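Local coordinates for protein farnesyl pyrophosphate synthetase (Staphylococcus aureus, PDB 5H9D) that probably synthesises heptaprenyl diphosphate by magnesium-dependent chain elongation, adding isopentenyl units to an allylic diphosphate, at residues 34-37 / 41-44; 48-53 / 305-310; 62-67 / 181-186. One frame throughout, in Å; residues are numbered along the deposited sequence.

Interaction 1: residues 34-37 / 41-44; sequences HLLS and KRVR. With PO4 (phosphate ion), chain G.
Leu36 and Arg42 make the contact between residues 34-37, near the end of helix 26-38, and residues 41-44, where helix 43-51 starts. In its polar part, the guanidinium of Arg42 brings its edge up to the Leu36 carbonyl, with NH2 lying 2.5 Å from Leu36 O and the oxygen near the guanidinium plane. The surer partner of NH2 is the carboxylate of Glu14, from helix 6-20, in a salt bridge; a long, weak ion pair links NH1 to Glu72. Arginine suits a place where a flat cation can reach the carboxylate of Glu14 while its long aliphatic stem spans the gap between helices.

The apolar part is small. Leu36 CD1 approaches the same NH2 at 3.8 Å, the two side chains crossing at about a right angle. Leu36 also rests on Leu17 and Met76, as suits a hydrocarbon side chain in a buried spot.

Arg42 is the N-cap of helix 43-51 and has left-handed backbone angles. Its side chain bends at chi2 (-71°), which turns the guanidinium back toward the preceding helix.

The bound phosphate is met by Lys41. Its chain runs out long and bends at the last torsion (chi4 -65°), and NZ donates a 2.7 Å hydrogen bond to phosphate O1. The ion probably came from the crystallisation liquor. Its place beside this lysine is consistent with the family's Gly-Lys-Arg motif, whose lysine in relatives binds the diphosphate of isopentenyl diphosphate. Neighbouring residues thus divide the chemistry: the buried charge of Arg42 is probably balanced by the Glu14 carboxylate, while the exposed lysine can meet an anion.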
# COMPACT_ATOMS: atom_id res chain seq x y z
N HIS A 34 -16.32 0.13 -7.79
CA HIS A 34 -16.35 -1.19 -8.40
C HIS A 34 -15.67 -2.17 -7.44
O HIS A 34 -16.26 -3.17 -7.06
CB HIS A 34 -15.60 -1.17 -9.72
CG HIS A 34 -15.50 -2.51 -10.38
ND1 HIS A 34 -16.60 -3.31 -10.60
CD2 HIS A 34 -14.44 -3.16 -10.90
CE1 HIS A 34 -16.21 -4.41 -11.23
NE2 HIS A 34 -14.90 -4.34 -11.43
N LEU A 35 -14.43 -1.86 -7.04
CA LEU A 35 -13.66 -2.69 -6.11
C LEU A 35 -14.31 -2.78 -4.74
O LEU A 35 -14.47 -3.86 -4.18
CB LEU A 35 -12.26 -2.12 -5.95
CG LEU A 35 -11.30 -2.83 -4.98
CD1 LEU A 35 -10.99 -4.24 -5.50
CD2 LEU A 35 -10.01 -2.03 -4.86
N LEU A 36 -14.70 -1.64 -4.18
CA LEU A 36 -15.31 -1.61 -2.87
C LEU A 36 -16.54 -2.51 -2.71
O LEU A 36 -16.70 -3.22 -1.72
CB LEU A 36 -15.67 -0.17 -2.50
CG LEU A 36 -16.24 -0.08 -1.10
CD1 LEU A 36 -15.10 -0.34 -0.14
CD2 LEU A 36 -16.89 1.25 -0.86
N SER A 37 -17.41 -2.46 -3.70
CA SER A 37 -18.66 -3.22 -3.72
C SER A 37 -18.60 -4.67 -4.22
O SER A 37 -19.55 -5.41 -4.00
CB SER A 37 -19.68 -2.47 -4.56
OG SER A 37 -19.13 -2.26 -5.86
N LYS A 41 -13.76 -9.24 2.86
CA LYS A 41 -14.19 -9.41 4.26
C LYS A 41 -13.94 -8.30 5.27
O LYS A 41 -14.27 -8.46 6.44
CB LYS A 41 -13.62 -10.72 4.81
CG LYS A 41 -12.19 -11.03 4.34
CD LYS A 41 -11.77 -12.46 4.66
CE LYS A 41 -10.42 -12.77 4.08
NZ LYS A 41 -10.42 -12.73 2.60
N ARG A 42 -13.36 -7.19 4.85
CA ARG A 42 -13.15 -6.09 5.76
C ARG A 42 -12.57 -6.52 7.11
O ARG A 42 -12.99 -6.02 8.16
CB ARG A 42 -14.49 -5.40 6.00
CG ARG A 42 -15.24 -5.08 4.74
CD ARG A 42 -14.56 -3.95 3.95
NE ARG A 42 -15.35 -3.58 2.78
CZ ARG A 42 -15.40 -4.29 1.66
NH1 ARG A 42 -14.72 -5.41 1.54
NH2 ARG A 42 -16.15 -3.88 0.64
N VAL A 43 -11.60 -7.43 7.09
CA VAL A 43 -10.99 -7.88 8.35
C VAL A 43 -10.23 -6.77 9.08
O VAL A 43 -10.42 -6.60 10.27
CB VAL A 43 -10.08 -9.14 8.13
CG1 VAL A 43 -10.26 -9.65 6.73
CG2 VAL A 43 -8.60 -8.83 8.37
N ARG A 44 -9.40 -6.00 8.36
CA ARG A 44 -8.62 -4.90 8.97
C ARG A 44 -9.53 -3.94 9.73
O ARG A 44 -9.30 -3.66 10.91
CB ARG A 44 -7.81 -4.17 7.89
CG ARG A 44 -6.34 -4.58 7.78
CD ARG A 44 -5.82 -4.74 6.35
NE ARG A 44 -6.46 -5.86 5.68
CZ ARG A 44 -5.82 -6.88 5.13
NH1 ARG A 44 -4.50 -6.94 5.15
NH2 ARG A 44 -6.50 -7.84 4.54
P PO4 G . -9.64 -9.70 0.12
O1 PO4 G . -9.35 -10.98 0.82
O2 PO4 G . -10.49 -8.84 0.99
O3 PO4 G . -8.37 -9.00 -0.19
O4 PO4 G . -10.36 -9.99 -1.16

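Interaction 2: residues 48-53 / 305-310; sequences VILSSQ and SLLLSL
The flat group that Leu50 meets on helix 302-315 is the peptide joining Leu306 to Leu307. Leu50 CD1 lies over one face of it, 3.6 Å from Leu307 N and almost straight above that atom. Leu306 O, at the edge of the same peptide, accepts the helical bond from Leu310 N, so the methyl meets a face whose carbonyl is already engaged. No aromatic ring takes part.

Three leucines of that helix gather at Leu50. CD2 of Leu50 turns to Leu306 CB at 3.8 Å, the side chains crossing roughly at right angles. Its other methyl, CD1, meets Leu307 CD1 at 3.9 Å and comes to 4.1 Å from Leu310 CD2. Leucine fits here because its two methyls diverge and can reach neighbouring turns at once. Leu307 has CG opposite its backbone N (chi1 -166°), an orientation consistent with the incoming methyl reaching its CA and N. Met6 of helix 6-20 also touches Leu50.

Farther along segment 48-53, Ile49 O takes the hydroxyl of Ser52 at 2.7 Å from OG, in the carbonyl plane on a lone pair, as well as the Ser52 backbone N; Gln53 NE2 adds a weak bond. Serine is apt here, being short enough to fold back on a carbonyl one turn earlier.

Leucine-on-helix packing of this kind, joining an early helix to the last helix 302-315, belongs to the all-alpha bundle of the type I isoprenoid synthase fold.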
# COMPACT_ATOMS: atom_id res chain seq x y z
N VAL A 48 -9.71 -3.28 13.95
CA VAL A 48 -9.53 -1.95 14.52
C VAL A 48 -10.68 -1.65 15.50
O VAL A 48 -10.43 -1.25 16.65
CB VAL A 48 -9.48 -0.86 13.42
CG1 VAL A 48 -9.30 0.50 14.05
CG2 VAL A 48 -8.35 -1.14 12.47
N ILE A 49 -11.93 -1.84 15.06
CA ILE A 49 -13.08 -1.62 15.93
C ILE A 49 -12.84 -2.48 17.21
O ILE A 49 -12.66 -1.93 18.28
CB ILE A 49 -14.45 -2.02 15.21
CG1 ILE A 49 -15.05 -0.82 14.45
CG2 ILE A 49 -15.50 -2.49 16.22
CD1 ILE A 49 -14.47 -0.61 13.10
N LEU A 50 -12.81 -3.81 17.07
CA LEU A 50 -12.59 -4.74 18.19
C LEU A 50 -11.42 -4.41 19.10
O LEU A 50 -11.56 -4.47 20.32
CB LEU A 50 -12.40 -6.18 17.69
CG LEU A 50 -13.65 -7.05 17.75
CD1 LEU A 50 -13.25 -8.47 17.49
CD2 LEU A 50 -14.30 -6.92 19.12
N SER A 51 -10.27 -4.09 18.52
CA SER A 51 -9.09 -3.72 19.30
C SER A 51 -9.32 -2.49 20.17
O SER A 51 -8.57 -2.26 21.11
CB SER A 51 -7.89 -3.40 18.38
OG SER A 51 -7.35 -4.57 17.81
N SER A 52 -10.33 -1.70 19.86
CA SER A 52 -10.54 -0.50 20.65
C SER A 52 -11.44 -0.67 21.86
O SER A 52 -11.48 0.21 22.69
CB SER A 52 -11.07 0.63 19.78
OG SER A 52 -12.44 0.44 19.49
N GLN A 53 -12.16 -1.79 21.97
CA GLN A 53 -13.06 -2.02 23.11
C GLN A 53 -12.36 -2.26 24.48
O GLN A 53 -13.02 -2.28 25.53
CB GLN A 53 -13.99 -3.21 22.84
CG GLN A 53 -14.66 -3.19 21.48
CD GLN A 53 -15.56 -2.00 21.27
OE1 GLN A 53 -16.50 -1.78 22.03
NE2 GLN A 53 -15.28 -1.23 20.24
N SER A 305 -15.17 -11.75 23.93
CA SER A 305 -15.90 -12.89 23.36
C SER A 305 -15.94 -12.81 21.83
O SER A 305 -16.01 -13.84 21.14
CB SER A 305 -17.35 -12.92 23.87
OG SER A 305 -17.44 -13.19 25.25
N LEU A 306 -15.92 -11.59 21.31
CA LEU A 306 -15.98 -11.38 19.87
C LEU A 306 -14.64 -11.64 19.23
O LEU A 306 -14.57 -12.22 18.17
CB LEU A 306 -16.47 -9.96 19.56
CG LEU A 306 -18.00 -9.78 19.71
CD1 LEU A 306 -18.39 -8.31 19.69
CD2 LEU A 306 -18.70 -10.53 18.59
N LEU A 307 -13.58 -11.20 19.88
CA LEU A 307 -12.24 -11.42 19.36
C LEU A 307 -11.99 -12.94 19.39
O LEU A 307 -11.51 -13.48 18.40
CB LEU A 307 -11.23 -10.67 20.23
CG LEU A 307 -9.78 -10.41 19.83
CD1 LEU A 307 -9.68 -9.76 18.49
CD2 LEU A 307 -9.15 -9.51 20.91
N LEU A 308 -12.33 -13.60 20.50
CA LEU A 308 -12.16 -15.06 20.62
C LEU A 308 -12.90 -15.76 19.48
O LEU A 308 -12.37 -16.66 18.83
CB LEU A 308 -12.69 -15.58 21.96
CG LEU A 308 -11.76 -15.49 23.18
CD1 LEU A 308 -12.60 -15.34 24.45
CD2 LEU A 308 -10.89 -16.71 23.27
N SER A 309 -14.14 -15.34 19.27
CA SER A 309 -14.97 -15.89 18.20
C SER A 309 -14.34 -15.62 16.81
O SER A 309 -14.18 -16.53 16.01
CB SER A 309 -16.35 -15.25 18.26
OG SER A 309 -17.15 -15.71 17.20
N LEU A 310 -14.01 -14.37 16.54
CA LEU A 310 -13.41 -14.01 15.26
C LEU A 310 -12.06 -14.70 15.06
O LEU A 310 -11.75 -15.17 13.98
CB LEU A 310 -13.24 -12.48 15.15
CG LEU A 310 -12.53 -11.96 13.89
CD1 LEU A 310 -13.36 -12.30 12.64
CD2 LEU A 310 -12.33 -10.44 13.98

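Interaction 3: residues 62-67 / 181-186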
# COMPACT_ATOMS: atom_id res chain seq x y z
N GLU A 62 -15.57 8.21 16.84
CA GLU A 62 -15.42 8.53 15.43
C GLU A 62 -13.96 8.35 15.04
O GLU A 62 -13.65 7.91 13.94
CB GLU A 62 -15.85 9.97 15.15
CG GLU A 62 -15.95 10.32 13.65
CD GLU A 62 -16.70 9.24 12.85
OE1 GLU A 62 -17.62 8.62 13.41
OE2 GLU A 62 -16.36 9.01 11.67
N GLN A 63 -13.06 8.71 15.95
CA GLN A 63 -11.64 8.57 15.68
C GLN A 63 -11.26 7.13 15.33
O GLN A 63 -10.34 6.92 14.54
CB GLN A 63 -10.81 9.04 16.88
CG GLN A 63 -9.36 8.57 16.82
CD GLN A 63 -8.47 9.17 17.87
OE1 GLN A 63 -7.32 8.79 18.00
NE2 GLN A 63 -8.99 10.12 18.61
N THR A 64 -11.94 6.16 15.93
CA THR A 64 -11.60 4.77 15.65
C THR A 64 -12.23 4.32 14.34
O THR A 64 -11.68 3.49 13.64
CB THR A 64 -11.99 3.80 16.82
OG1 THR A 64 -13.40 3.67 16.87
CG2 THR A 64 -11.52 4.32 18.17
N TYR A 65 -13.39 4.88 13.99
CA TYR A 65 -14.02 4.54 12.73
C TYR A 65 -13.19 5.12 11.62
O TYR A 65 -13.17 4.58 10.51
CB TYR A 65 -15.39 5.14 12.60
CG TYR A 65 -16.44 4.42 13.37
CD1 TYR A 65 -16.77 3.11 13.08
CD2 TYR A 65 -17.08 5.05 14.43
CE1 TYR A 65 -17.71 2.42 13.82
CE2 TYR A 65 -18.04 4.37 15.18
CZ TYR A 65 -18.34 3.06 14.88
OH TYR A 65 -19.23 2.39 15.67
N GLN A 66 -12.52 6.25 11.89
CA GLN A 66 -11.71 6.88 10.87
C GLN A 66 -10.43 6.08 10.61
O GLN A 66 -9.94 6.01 9.48
CB GLN A 66 -11.38 8.32 11.25
CG GLN A 66 -12.57 9.31 11.24
CD GLN A 66 -13.24 9.44 9.88
OE1 GLN A 66 -12.58 9.66 8.87
NE2 GLN A 66 -14.57 9.33 9.85
N VAL A 67 -9.88 5.44 11.64
CA VAL A 67 -8.67 4.67 11.39
C VAL A 67 -9.07 3.40 10.63
O VAL A 67 -8.34 2.89 9.79
CB VAL A 67 -7.92 4.34 12.71
CG1 VAL A 67 -6.63 3.60 12.41
CG2 VAL A 67 -7.58 5.63 13.42
N ALA A 181 -6.24 0.13 19.50
CA ALA A 181 -6.23 0.22 20.95
C ALA A 181 -5.70 1.60 21.35
O ALA A 181 -6.21 2.22 22.28
CB ALA A 181 -5.36 -0.88 21.53
N ILE A 182 -4.69 2.07 20.62
CA ILE A 182 -4.09 3.35 20.89
C ILE A 182 -5.05 4.47 20.61
O ILE A 182 -4.83 5.59 21.07
CB ILE A 182 -2.83 3.58 20.06
CG1 ILE A 182 -1.74 2.58 20.49
CG2 ILE A 182 -2.35 5.04 20.19
CD1 ILE A 182 -0.50 2.64 19.65
N THR A 183 -6.10 4.20 19.85
CA THR A 183 -7.07 5.27 19.58
C THR A 183 -8.02 5.52 20.76
O THR A 183 -8.45 6.65 20.98
CB THR A 183 -7.93 5.01 18.31
OG1 THR A 183 -8.77 3.87 18.52
CG2 THR A 183 -7.06 4.78 17.11
N SER A 184 -8.35 4.46 21.50
CA SER A 184 -9.27 4.57 22.64
C SER A 184 -8.50 4.62 23.96
O SER A 184 -9.01 4.26 25.03
CB SER A 184 -10.24 3.38 22.65
OG SER A 184 -9.56 2.15 22.77
N GLN A 185 -7.26 5.08 23.87
CA GLN A 185 -6.40 5.21 25.02
C GLN A 185 -6.31 3.97 25.92
O GLN A 185 -6.75 3.98 27.07
CB GLN A 185 -6.83 6.43 25.85
CG GLN A 185 -7.05 7.68 25.02
CD GLN A 185 -6.93 8.95 25.84
OE1 GLN A 185 -5.85 9.56 25.90
NE2 GLN A 185 -8.03 9.36 26.47
N SER A 186 -5.77 2.89 25.38
CA SER A 186 -5.59 1.67 26.16
C SER A 186 -4.20 1.84 26.78
O SER A 186 -3.51 2.82 26.47
CB SER A 186 -5.65 0.44 25.25
OG SER A 186 -6.99 0.17 24.85
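Gln63, Thr64 and Val67, which meet Thr183, belong to the same segment as Gln66 and Glu62, whose bond from Gln66 NE2 to Glu62 OE2 is 2.6 Å long. The N-H...O angle is 157°; the carboxylate oxygen lies in the amide plane of Gln66 and uses its anti lone pair. One turn separates the residues, a spacing that lets an amide and an acid meet on one helix face, and Arg16 holds the other oxygen of Glu62 in a salt bridge.

Across the contact Thr183 is the central side chain. Its methyl CG2 lies 3.8 Å from Val67 CG2, the two side chains lying alongside and pointing opposite ways. Gln63 extends alongside, its CG opposite the backbone N (chi1 164°) and 4.1 Å from Thr183 CB. Thr64, of helix 62-85, also points its CB toward Thr183.

The contact is a helix-to-helix one in the all-alpha fold: the start of helix 62-85 packs on the last turn of helix 158-183. Threonine suits position 183, where its methyl meets Val67 while OG1 bonds to Gly180 O in its own helix; Thr64 OG1 bonds to Ser61 O, just before helix 62-85.

Beyond Thr183 the chain turns through Gln185, whose backbone is left-handed. Ser186 N then reaches back to Ala181 O at 3.2 Å, while Ala181 itself packs on Val191 and Leu194 of helix 188-215.

From the N terminus, interaction 1 comes first and closes a very short loop, the turn from helix 26-38 into helix 43-51. That second helix runs straight on to interaction 2, which opens at residues 48-53 and closes only at 305-310, spanning most of the chain. Interaction 3, from 62-67 to 181-186, begins and ends within this span, whereas interaction 1 precedes both in series. Centres of interactions 2 and 3 are about 13 Å apart and the contacts touch: Ser52 O and Ser184 OG probably hydrogen-bond at 2.7 Å. Segment 48-53 thereby joins the last helix to the neighbouring ends of helices 62-85 and 158-183.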